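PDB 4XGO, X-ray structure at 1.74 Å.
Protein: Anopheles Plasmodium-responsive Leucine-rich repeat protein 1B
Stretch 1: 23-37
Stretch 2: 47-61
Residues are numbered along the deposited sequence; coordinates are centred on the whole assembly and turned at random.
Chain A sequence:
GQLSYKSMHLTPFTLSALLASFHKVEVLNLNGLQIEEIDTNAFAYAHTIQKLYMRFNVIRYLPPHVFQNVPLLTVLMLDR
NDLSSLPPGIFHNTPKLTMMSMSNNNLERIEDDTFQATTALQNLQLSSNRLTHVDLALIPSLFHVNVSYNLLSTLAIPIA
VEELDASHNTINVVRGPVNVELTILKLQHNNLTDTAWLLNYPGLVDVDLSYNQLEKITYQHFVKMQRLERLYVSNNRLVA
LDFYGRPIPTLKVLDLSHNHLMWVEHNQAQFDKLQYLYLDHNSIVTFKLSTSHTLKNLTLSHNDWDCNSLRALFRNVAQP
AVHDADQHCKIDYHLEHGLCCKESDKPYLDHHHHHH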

ATOM      1  N   HIS A  23     -14.719 -12.820  25.041  1.00 28.20           N
ATOM      2  CA  HIS A  23     -15.088 -12.931  26.463  1.00 30.68           C
ATOM      3  C   HIS A  23     -14.328 -14.052  27.166  1.00 30.36           C
ATOM      4  O   HIS A  23     -13.891 -13.890  28.313  1.00 30.52           O
ATOM      5  CB  HIS A  23     -16.591 -13.168  26.590  1.00 33.44           C
ATOM      6  CG  HIS A  23     -17.068 -13.260  28.005  1.00 36.46           C
ATOM      7  ND1 HIS A  23     -17.306 -12.147  28.783  1.00 38.17           N
ATOM      8  CD2 HIS A  23     -17.342 -14.332  28.787  1.00 38.24           C
ATOM      9  CE1 HIS A  23     -17.709 -12.527  29.984  1.00 39.96           C
ATOM     10  NE2 HIS A  23     -17.742 -13.849  30.011  1.00 40.38           N
ATOM     11  N   LYS A  24     -14.190 -15.186  26.473  1.00 30.02           N
ATOM     12  CA  LYS A  24     -13.446 -16.351  26.972  1.00 30.61           C
ATOM     13  C   LYS A  24     -11.913 -16.232  26.841  1.00 30.60           C
ATOM     14  O   LYS A  24     -11.158 -17.107  27.314  1.00 30.36           O
ATOM     15  CB  LYS A  24     -13.950 -17.608  26.255  1.00 32.12           C
ATOM     16  CG  LYS A  24     -15.434 -17.893  26.489  1.00 34.03           C
ATOM     17  CD  LYS A  24     -15.926 -19.133  25.750  1.00 35.14           C
ATOM     18  CE  LYS A  24     -16.006 -18.929  24.244  1.00 35.96           C
ATOM     19  N   VAL A  25     -11.455 -15.144  26.217  1.00 28.78           N
ATOM     20  CA  VAL A  25     -10.035 -14.897  25.981  1.00 28.08           C
ATOM     21  C   VAL A  25      -9.450 -16.064  25.182  1.00 26.10           C
ATOM     22  O   VAL A  25      -8.321 -16.492  25.387  1.00 26.39           O
ATOM     23  CB  VAL A  25      -9.267 -14.632  27.289  1.00 29.30           C
ATOM     24  CG1 VAL A  25      -7.852 -14.142  26.991  1.00 29.84           C
ATOM     25  CG2 VAL A  25     -10.006 -13.605  28.137  1.00 30.65           C
ATOM     26  N   GLU A  26     -10.259 -16.590  24.272  1.00 25.00           N
ATOM     27  CA  GLU A  26      -9.830 -17.645  23.383  1.00 24.37           C
ATOM     28  C   GLU A  26      -9.376 -17.036  22.071  1.00 21.63           C
ATOM     29  O   GLU A  26      -8.530 -17.598  21.406  1.00 20.90           O
ATOM     30  CB  GLU A  26     -10.966 -18.620  23.127  1.00 26.67           C
ATOM     31  CG  GLU A  26     -11.408 -19.333  24.396  1.00 29.77           C
ATOM     32  CD  GLU A  26     -12.374 -20.469  24.143  1.00 32.27           C
ATOM     33  OE1 GLU A  26     -13.018 -20.484  23.078  1.00 35.45           O
ATOM     34  OE2 GLU A  26     -12.492 -21.346  25.038  1.00 36.52           O
ATOM     35  N   VAL A  27      -9.975 -15.909  21.696  1.00 19.25           N
ATOM     36  CA  VAL A  27      -9.545 -15.154  20.513  1.00 17.56           C
ATOM     37  C   VAL A  27      -9.131 -13.804  21.031  1.00 17.23           C
ATOM     38  O   VAL A  27      -9.892 -13.162  21.743  1.00 17.70           O
ATOM     39  CB  VAL A  27     -10.666 -15.022  19.468  1.00 17.24           C
ATOM     40  CG1 VAL A  27     -10.223 -14.159  18.280  1.00 17.01           C
ATOM     41  CG2 VAL A  27     -11.084 -16.410  18.998  1.00 17.24           C
ATOM     42  N   LEU A  28      -7.910 -13.382  20.717  1.00 15.80           N
ATOM     43  CA  LEU A  28      -7.421 -12.099  21.173  1.00 15.50           C
ATOM     44  C   LEU A  28      -7.094 -11.250  19.967  1.00 14.98           C
ATOM     45  O   LEU A  28      -6.189 -11.573  19.200  1.00 14.40           O
ATOM     46  CB  LEU A  28      -6.201 -12.265  22.096  1.00 16.00           C
ATOM     47  CG  LEU A  28      -5.545 -10.959  22.554  1.00 16.54           C
ATOM     48  CD1 LEU A  28      -6.540 -10.109  23.330  1.00 17.41           C
ATOM     49  CD2 LEU A  28      -4.295 -11.189  23.380  1.00 17.03           C
ATOM     50  N   ASN A  29      -7.821 -10.157  19.815  1.00 14.48           N
ATOM     51  CA  ASN A  29      -7.575  -9.235  18.721  1.00 13.94           C
ATOM     52  C   ASN A  29      -6.745  -8.021  19.160  1.00 13.97           C
ATOM     53  O   ASN A  29      -7.253  -7.088  19.794  1.00 14.08           O
ATOM     54  CB  ASN A  29      -8.880  -8.799  18.062  1.00 13.99           C
ATOM     55  CG  ASN A  29      -8.634  -7.979  16.807  1.00 13.59           C
ATOM     56  OD1 ASN A  29      -7.509  -7.926  16.314  1.00 12.88           O
ATOM     57  ND2 ASN A  29      -9.681  -7.361  16.268  1.00 13.68           N
ATOM     58  N   LEU A  30      -5.452  -8.058  18.819  1.00 13.58           N
ATOM     59  CA  LEU A  30      -4.549  -6.955  19.036  1.00 13.70           C
ATOM     60  C   LEU A  30      -4.194  -6.300  17.715  1.00 13.30           C
ATOM     61  O   LEU A  30      -3.190  -5.584  17.606  1.00 13.52           O
ATOM     62  CB  LEU A  30      -3.283  -7.442  19.730  1.00 14.11           C
ATOM     63  CG  LEU A  30      -3.469  -8.131  21.071  1.00 14.64           C
ATOM     64  CD1 LEU A  30      -2.110  -8.584  21.619  1.00 14.82           C
ATOM     65  CD2 LEU A  30      -4.198  -7.230  22.053  1.00 15.38           C
ATOM     66  N   ASN A  31      -5.021  -6.511  16.697  1.00 12.73           N
ATOM     67  CA  ASN A  31      -4.744  -5.878  15.405  1.00 12.44           C
ATOM     68  C   ASN A  31      -4.825  -4.361  15.523  1.00 12.87           C
ATOM     69  O   ASN A  31      -5.730  -3.840  16.189  1.00 12.82           O
ATOM     70  CB  ASN A  31      -5.793  -6.273  14.377  1.00 12.10           C
ATOM     71  CG  ASN A  31      -5.718  -7.730  13.975  1.00 11.90           C
ATOM     72  OD1 ASN A  31      -4.745  -8.439  14.252  1.00 11.49           O
ATOM     73  ND2 ASN A  31      -6.773  -8.189  13.327  1.00 11.94           N
ATOM     74  N   GLY A  32      -3.939  -3.662  14.831  1.00 13.03           N
ATOM     75  CA  GLY A  32      -4.084  -2.231  14.606  1.00 13.99           C
ATOM     76  C   GLY A  32      -3.928  -1.371  15.855  1.00 15.26           C
ATOM     77  O   GLY A  32      -4.504  -0.285  15.926  1.00 15.53           O
ATOM     78  N   LEU A  33      -3.151  -1.853  16.835  1.00 16.14           N
ATOM     79  CA  LEU A  33      -2.983  -1.113  18.109  1.00 17.48           C
ATOM     80  C   LEU A  33      -1.631  -0.399  18.234  1.00 19.34           C
ATOM     81  O   LEU A  33      -1.279   0.052  19.326  1.00 19.85           O
ATOM     82  CB  LEU A  33      -3.234  -2.025  19.305  1.00 17.14           C
ATOM     83  CG  LEU A  33      -4.610  -2.682  19.385  1.00 16.85           C
ATOM     84  CD1 LEU A  33      -4.735  -3.609  20.583  1.00 16.85           C
ATOM     85  CD2 LEU A  33      -5.739  -1.636  19.396  1.00 17.23           C
ATOM     86  N   GLN A  34      -0.942  -0.225  17.113  1.00 20.91           N
ATOM     87  CA  GLN A  34       0.392   0.416  17.043  1.00 23.53           C
ATOM     88  C   GLN A  34       1.375  -0.237  18.019  1.00 22.55           C
ATOM     89  O   GLN A  34       2.164   0.450  18.665  1.00 23.05           O
ATOM     90  CB  GLN A  34       0.322   1.938  17.309  1.00 27.10           C
ATOM     91  CG  GLN A  34      -0.639   2.736  16.427  1.00 30.76           C
ATOM     92  CD  GLN A  34      -0.233   2.827  14.965  1.00 34.48           C
ATOM     93  OE1 GLN A  34      -1.103   2.895  14.074  1.00 40.10           O
ATOM     94  NE2 GLN A  34       1.080   2.841  14.694  1.00 37.02           N
ATOM     95  N   ILE A  35       1.315  -1.558  18.127  1.00 21.41           N
ATOM     96  CA  ILE A  35       2.230  -2.304  18.985  1.00 21.23           C
ATOM     97  C   ILE A  35       3.596  -2.325  18.351  1.00 22.02           C
ATOM     98  O   ILE A  35       3.747  -2.700  17.182  1.00 20.28           O
ATOM     99  CB  ILE A  35       1.755  -3.743  19.235  1.00 20.38           C
ATOM    100  CG1 ILE A  35       0.438  -3.710  20.016  1.00 20.42           C
ATOM    101  CG2 ILE A  35       2.808  -4.559  19.992  1.00 20.08           C
ATOM    102  CD1 ILE A  35      -0.258  -5.042  20.107  1.00 19.98           C
ATOM    103  N   GLU A  36       4.598  -1.900  19.110  1.00 24.03           N
ATOM    104  CA  GLU A  36       5.971  -1.911  18.617  1.00 27.19           C
ATOM    105  C   GLU A  36       6.796  -2.959  19.360  1.00 28.21           C
ATOM    106  O   GLU A  36       7.197  -3.936  18.772  1.00 30.51           O
ATOM    107  CB  GLU A  36       6.607  -0.530  18.702  1.00 30.20           C
ATOM    108  CG  GLU A  36       7.916  -0.432  17.932  1.00 33.17           C
ATOM    109  CD  GLU A  36       8.614   0.905  18.107  1.00 36.78           C
ATOM    110  OE1 GLU A  36       8.077   1.802  18.804  1.00 40.29           O
ATOM    111  OE2 GLU A  36       9.723   1.051  17.552  1.00 40.54           O
ATOM    112  N   GLU A  37       7.036  -2.793  20.646  1.00 30.24           N
ATOM    113  CA  GLU A  37       7.800  -3.803  21.379  1.00 30.29           C
ATOM    114  C   GLU A  37       6.844  -4.796  22.038  1.00 27.53           C
ATOM    115  O   GLU A  37       5.755  -4.427  22.466  1.00 27.81           O
ATOM    116  CB  GLU A  37       8.733  -3.158  22.412  1.00 34.42           C
ATOM    117  CG  GLU A  37       9.541  -4.172  23.208  1.00 38.20           C
ATOM    118  CD  GLU A  37      10.601  -3.545  24.098  1.00 43.55           C
ATOM    119  OE1 GLU A  37      10.400  -2.402  24.575  1.00 46.76           O
ATOM    120  OE2 GLU A  37      11.641  -4.210  24.330  1.00 48.11           O
TER
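Stretch 2 47-61: HTIQKLYMRFNVIRY

Stretch 2 lies beside stretch 1 as the next turn of a leucine-rich repeat and runs in the same direction. Its only strand, 51-53, pairs in parallel with strand 27-29. The two axes diverge by 3° and approach to 4.9 Å. V27 pairs with K51, L28 with L52, and N29 with Y53. Beyond the strand, 54-61 is loop or turn and continues to follow stretch 1, so that F56 lies by G32, N57 by Q34 and I59 by E36. Together the stretches bury 1129 Å².

The backbone ladder starts at E26 O, which accepts from both Q50 N (2.9 Å) and K51 N (3.1 Å). L28 N then donates to K51 O at 2.9 Å, and Y53 N to L28 O at 3.0 Å. L30 N closes the ladder on Y53 O at 2.7 Å. Before the strand, T48 points toward stretch 1, and its OG1 donates to V25 O at 2.8 Å.

Y53 covers the most surface in stretch 2. Its chi1 is m, and its side chain shares a face of the sheet with those of V27, N29 and K51. V27 CG1 packs 3.5 Å from Y53 CE2, while N29 OD1 lies at the ring edge, near the ring plane. The other face carries leucines: L28 CD2 is 3.9 Å from L52 CD1 and also 3.7 Å from I49 CD1. L30 extends this apolar layer, with its CB 4.0 Å from M54 CG.

N31 covers the most in stretch 1. Its CA-to-CB bond points sideways, but the end of the side chain comes nearer to stretch 2. There N31 OD1 accepts from R55 N at 2.8 Å. N31 N is held within its own stretch by N29 OD1 at 2.9 Å. In the type II turn from L30 to L33, G32 has positive phi, and its N donates to R55 O at 2.9 Å.

N57 reaches back into this turn from the other side of the contact. Its ND2 donates to L30 O at 3.0 Å and to M54 O, in its own stretch, also at 3.0 Å. N57 OD1 accepts from L33 N at 2.9 Å and I35 N at 3.0 Å. One side chain thus ties the start and end of the turn to the neighbouring repeat. A water joins Q34 N (2.9 Å) to F56 O (2.6 Å).

Past the turn, V58 N donates to I35 O at 2.9 Å. I35 CG2 packs 4.0 Å from I59 CG1.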

ATOM      1  N   HIS A  47      -3.001 -17.732  29.172  1.00 25.93           N
ATOM      2  CA  HIS A  47      -2.722 -19.065  28.645  1.00 26.24           C
ATOM      3  C   HIS A  47      -3.881 -19.685  27.861  1.00 24.98           C
ATOM      4  O   HIS A  47      -3.697 -20.715  27.203  1.00 25.74           O
ATOM      5  CB  HIS A  47      -2.307 -20.020  29.772  1.00 27.15           C
ATOM      6  CG  HIS A  47      -1.124 -19.560  30.565  1.00 29.03           C
ATOM      7  ND1 HIS A  47       0.049 -19.128  29.983  1.00 29.08           N
ATOM      8  CD2 HIS A  47      -0.912 -19.524  31.907  1.00 31.06           C
ATOM      9  CE1 HIS A  47       0.928 -18.833  30.925  1.00 30.82           C
ATOM     10  NE2 HIS A  47       0.371 -19.065  32.103  1.00 30.98           N
ATOM     11  N   THR A  48      -5.045 -19.042  27.881  1.00 23.80           N
ATOM     12  CA  THR A  48      -6.230 -19.544  27.197  1.00 23.06           C
ATOM     13  C   THR A  48      -6.241 -19.254  25.680  1.00 21.48           C
ATOM     14  O   THR A  48      -7.052 -19.816  24.974  1.00 21.18           O
ATOM     15  CB  THR A  48      -7.508 -18.926  27.799  1.00 23.64           C
ATOM     16  OG1 THR A  48      -7.378 -17.498  27.816  1.00 23.77           O
ATOM     17  CG2 THR A  48      -7.750 -19.422  29.226  1.00 24.99           C
ATOM     18  N   ILE A  49      -5.343 -18.398  25.193  1.00 20.45           N
ATOM     19  CA  ILE A  49      -5.397 -17.945  23.772  1.00 19.40           C
ATOM     20  C   ILE A  49      -5.208 -19.105  22.787  1.00 18.90           C
ATOM     21  O   ILE A  49      -4.229 -19.875  22.869  1.00 19.21           O
ATOM     22  CB  ILE A  49      -4.340 -16.861  23.497  1.00 19.17           C
ATOM     23  CG1 ILE A  49      -4.678 -15.593  24.277  1.00 19.25           C
ATOM     24  CG2 ILE A  49      -4.251 -16.557  21.991  1.00 18.92           C
ATOM     25  CD1 ILE A  49      -3.522 -14.625  24.404  1.00 19.40           C
ATOM     26  N   GLN A  50      -6.160 -19.241  21.871  1.00 18.71           N
ATOM     27  CA  GLN A  50      -6.044 -20.177  20.769  1.00 18.69           C
ATOM     28  C   GLN A  50      -5.827 -19.449  19.445  1.00 17.23           C
ATOM     29  O   GLN A  50      -5.172 -19.978  18.570  1.00 16.94           O
ATOM     30  CB  GLN A  50      -7.289 -21.022  20.671  1.00 20.58           C
ATOM     31  CG  GLN A  50      -7.446 -21.961  21.860  1.00 22.66           C
ATOM     32  CD  GLN A  50      -8.730 -22.739  21.796  1.00 25.18           C
ATOM     33  OE1 GLN A  50      -9.302 -22.922  20.724  1.00 27.87           O
ATOM     34  NE2 GLN A  50      -9.207 -23.189  22.950  1.00 27.17           N
ATOM     35  N   LYS A  51      -6.418 -18.265  19.289  1.00 16.55           N
ATOM     36  CA  LYS A  51      -6.221 -17.452  18.070  1.00 15.77           C
ATOM     37  C   LYS A  51      -5.719 -16.075  18.446  1.00 15.13           C
ATOM     38  O   LYS A  51      -6.366 -15.342  19.204  1.00 15.30           O
ATOM     39  CB  LYS A  51      -7.512 -17.335  17.267  1.00 16.45           C
ATOM     40  CG  LYS A  51      -8.113 -18.666  16.884  1.00 17.35           C
ATOM     41  CD  LYS A  51      -9.234 -18.453  15.881  1.00 18.81           C
ATOM     42  CE  LYS A  51      -9.900 -19.772  15.549  1.00 20.25           C
ATOM     43  NZ  LYS A  51     -11.066 -19.564  14.648  1.00 21.34           N
ATOM     44  N   LEU A  52      -4.549 -15.717  17.920  1.00 13.80           N
ATOM     45  CA  LEU A  52      -3.894 -14.472  18.282  1.00 13.64           C
ATOM     46  C   LEU A  52      -3.705 -13.618  17.049  1.00 13.26           C
ATOM     47  O   LEU A  52      -2.992 -14.012  16.126  1.00 12.21           O
ATOM     48  CB  LEU A  52      -2.541 -14.754  18.922  1.00 13.92           C
ATOM     49  CG  LEU A  52      -1.680 -13.576  19.353  1.00 14.34           C
ATOM     50  CD1 LEU A  52      -2.449 -12.666  20.291  1.00 14.70           C
ATOM     51  CD2 LEU A  52      -0.388 -14.115  19.992  1.00 14.63           C
ATOM     52  N   TYR A  53      -4.373 -12.469  17.033  1.00 12.95           N
ATOM     53  CA  TYR A  53      -4.313 -11.558  15.897  1.00 12.71           C
ATOM     54  C   TYR A  53      -3.499 -10.331  16.263  1.00 12.96           C
ATOM     55  O   TYR A  53      -3.873  -9.594  17.186  1.00 12.90           O
ATOM     56  CB  TYR A  53      -5.714 -11.137  15.462  1.00 12.68           C
ATOM     57  CG  TYR A  53      -6.724 -12.234  15.243  1.00 12.85           C
ATOM     58  CD1 TYR A  53      -6.349 -13.484  14.783  1.00 13.03           C
ATOM     59  CD2 TYR A  53      -8.090 -11.986  15.449  1.00 13.44           C
ATOM     60  CE1 TYR A  53      -7.278 -14.470  14.535  1.00 13.46           C
ATOM     61  CE2 TYR A  53      -9.042 -12.962  15.192  1.00 13.66           C
ATOM     62  CZ  TYR A  53      -8.642 -14.198  14.751  1.00 14.04           C
ATOM     63  OH  TYR A  53      -9.579 -15.177  14.487  1.00 15.20           O
ATOM     64  N   MET A  54      -2.362 -10.136  15.576  1.00 12.88           N
ATOM     65  CA  MET A  54      -1.502  -8.956  15.785  1.00 13.52           C
ATOM     66  C   MET A  54      -1.132  -8.280  14.455  1.00 13.40           C
ATOM     67  O   MET A  54      -0.036  -7.720  14.281  1.00 13.37           O
ATOM     68  CB  MET A  54      -0.249  -9.336  16.604  1.00 14.62           C
ATOM     69  CG  MET A  54      -0.594  -9.898  17.961  1.00 15.62           C
ATOM     70  SD  MET A  54       0.881 -10.215  18.968  1.00 18.25           S
ATOM     71  CE  MET A  54       1.313 -11.831  18.408  1.00 18.30           C
ATOM     72  N   ARG A  55      -2.092  -8.293  13.539  1.00 13.16           N
ATOM     73  CA  ARG A  55      -1.929  -7.703  12.209  1.00 13.21           C
ATOM     74  C   ARG A  55      -1.952  -6.162  12.301  1.00 12.91           C
ATOM     75  O   ARG A  55      -2.536  -5.602  13.225  1.00 12.23           O
ATOM     76  CB  ARG A  55      -3.104  -8.107  11.299  1.00 14.04           C
ATOM     77  CG  ARG A  55      -3.466  -9.587  11.209  1.00 14.95           C
ATOM     78  CD  ARG A  55      -4.764  -9.765  10.398  1.00 16.48           C
ATOM     79  NE  ARG A  55      -4.454  -9.721   8.969  1.00 18.13           N
ATOM     80  CZ  ARG A  55      -5.238  -9.278   7.990  1.00 20.48           C
ATOM     81  NH1 ARG A  55      -6.445  -8.788   8.207  1.00 21.39           N
ATOM     82  NH2 ARG A  55      -4.782  -9.305   6.749  1.00 21.96           N
ATOM     83  N   PHE A  56      -1.289  -5.506  11.347  1.00 12.62           N
ATOM     84  CA  PHE A  56      -1.319  -4.053  11.197  1.00 13.12           C
ATOM     85  C   PHE A  56      -0.790  -3.333  12.431  1.00 13.72           C
ATOM     86  O   PHE A  56      -1.394  -2.373  12.920  1.00 14.01           O
ATOM     87  CB  PHE A  56      -2.734  -3.553  10.860  1.00 13.32           C
ATOM     88  CG  PHE A  56      -3.341  -4.214   9.655  1.00 13.06           C
ATOM     89  CD1 PHE A  56      -2.995  -3.807   8.393  1.00 13.44           C
ATOM     90  CD2 PHE A  56      -4.306  -5.195   9.801  1.00 13.12           C
ATOM     91  CE1 PHE A  56      -3.588  -4.383   7.278  1.00 13.01           C
ATOM     92  CE2 PHE A  56      -4.891  -5.788   8.698  1.00 12.98           C
ATOM     93  CZ  PHE A  56      -4.525  -5.389   7.440  1.00 12.65           C
ATOM     94  N   ASN A  57       0.342  -3.805  12.930  1.00 13.93           N
ATOM     95  CA  ASN A  57       1.040  -3.121  14.001  1.00 14.64           C
ATOM     96  C   ASN A  57       2.389  -2.662  13.465  1.00 15.56           C
ATOM     97  O   ASN A  57       2.576  -2.542  12.248  1.00 15.60           O
ATOM     98  CB  ASN A  57       1.152  -4.057  15.213  1.00 14.15           C
ATOM     99  CG  ASN A  57      -0.151  -4.170  15.987  1.00 13.93           C
ATOM    100  OD1 ASN A  57      -0.637  -3.184  16.572  1.00 14.13           O
ATOM    101  ND2 ASN A  57      -0.716  -5.359  16.009  1.00 13.38           N
ATOM    102  N   VAL A  58       3.344  -2.393  14.347  1.00 16.82           N
ATOM    103  CA  VAL A  58       4.670  -1.975  13.894  1.00 18.15           C
ATOM    104  C   VAL A  58       5.737  -2.815  14.591  1.00 18.34           C
ATOM    105  O   VAL A  58       6.779  -2.306  15.004  1.00 19.51           O
ATOM    106  CB  VAL A  58       4.895  -0.452  14.088  1.00 19.55           C
ATOM    107  CG1 VAL A  58       4.107   0.328  13.038  1.00 20.08           C
ATOM    108  CG2 VAL A  58       4.506  -0.007  15.480  1.00 20.15           C
ATOM    109  N   ILE A  59       5.479  -4.113  14.673  1.00 17.73           N
ATOM    110  CA  ILE A  59       6.323  -5.026  15.416  1.00 17.75           C
ATOM    111  C   ILE A  59       7.604  -5.273  14.618  1.00 18.21           C
ATOM    112  O   ILE A  59       7.559  -5.654  13.449  1.00 17.09           O
ATOM    113  CB  ILE A  59       5.604  -6.357  15.712  1.00 17.03           C
ATOM    114  CG1 ILE A  59       4.377  -6.131  16.614  1.00 16.81           C
ATOM    115  CG2 ILE A  59       6.564  -7.349  16.357  1.00 17.34           C
ATOM    116  CD1 ILE A  59       3.352  -7.250  16.542  1.00 16.17           C
ATOM    117  N   ARG A  60       8.747  -5.033  15.264  1.00 19.70           N
ATOM    118  CA  ARG A  60      10.058  -5.162  14.608  1.00 21.10           C
ATOM    119  C   ARG A  60      10.752  -6.486  14.921  1.00 21.01           C
ATOM    120  O   ARG A  60      11.454  -7.038  14.063  1.00 20.47           O
ATOM    121  CB  ARG A  60      10.939  -3.978  15.010  1.00 23.41           C
ATOM    122  CG  ARG A  60      12.311  -3.955  14.379  1.00 25.67           C
ATOM    123  CD  ARG A  60      12.293  -3.626  12.901  1.00 26.86           C
ATOM    124  NE  ARG A  60      13.629  -3.835  12.339  1.00 29.04           N
ATOM    125  CZ  ARG A  60      14.096  -5.000  11.897  1.00 30.36           C
ATOM    126  NH1 ARG A  60      13.340  -6.098  11.920  1.00 29.68           N
ATOM    127  NH2 ARG A  60      15.339  -5.064  11.422  1.00 32.94           N
ATOM    128  N   TYR A  61      10.571  -6.980  16.146  1.00 21.69           N
ATOM    129  CA  TYR A  61      11.154  -8.248  16.605  1.00 22.11           C
ATOM    130  C   TYR A  61      10.166  -9.021  17.444  1.00 21.01           C
ATOM    131  O   TYR A  61       9.336  -8.428  18.140  1.00 20.34           O
ATOM    132  CB  TYR A  61      12.377  -8.003  17.506  1.00 24.31           C
ATOM    133  CG  TYR A  61      13.395  -7.086  16.923  1.00 26.12           C
ATOM    134  CD1 TYR A  61      14.257  -7.523  15.922  1.00 27.30           C
ATOM    135  CD2 TYR A  61      13.505  -5.775  17.371  1.00 27.41           C
ATOM    136  CE1 TYR A  61      15.202  -6.667  15.374  1.00 28.98           C
ATOM    137  CE2 TYR A  61      14.445  -4.915  16.832  1.00 29.14           C
ATOM    138  CZ  TYR A  61      15.287  -5.363  15.843  1.00 29.63           C
ATOM    139  OH  TYR A  61      16.216  -4.497  15.311  1.00 33.16           O
TER
HETATM  140  O   HOH W   1      -1.267  -0.124  14.230  1.00 20.74           O
HETATM  141  O   HOH W   2       9.532  -4.858  18.056  1.00 21.78           O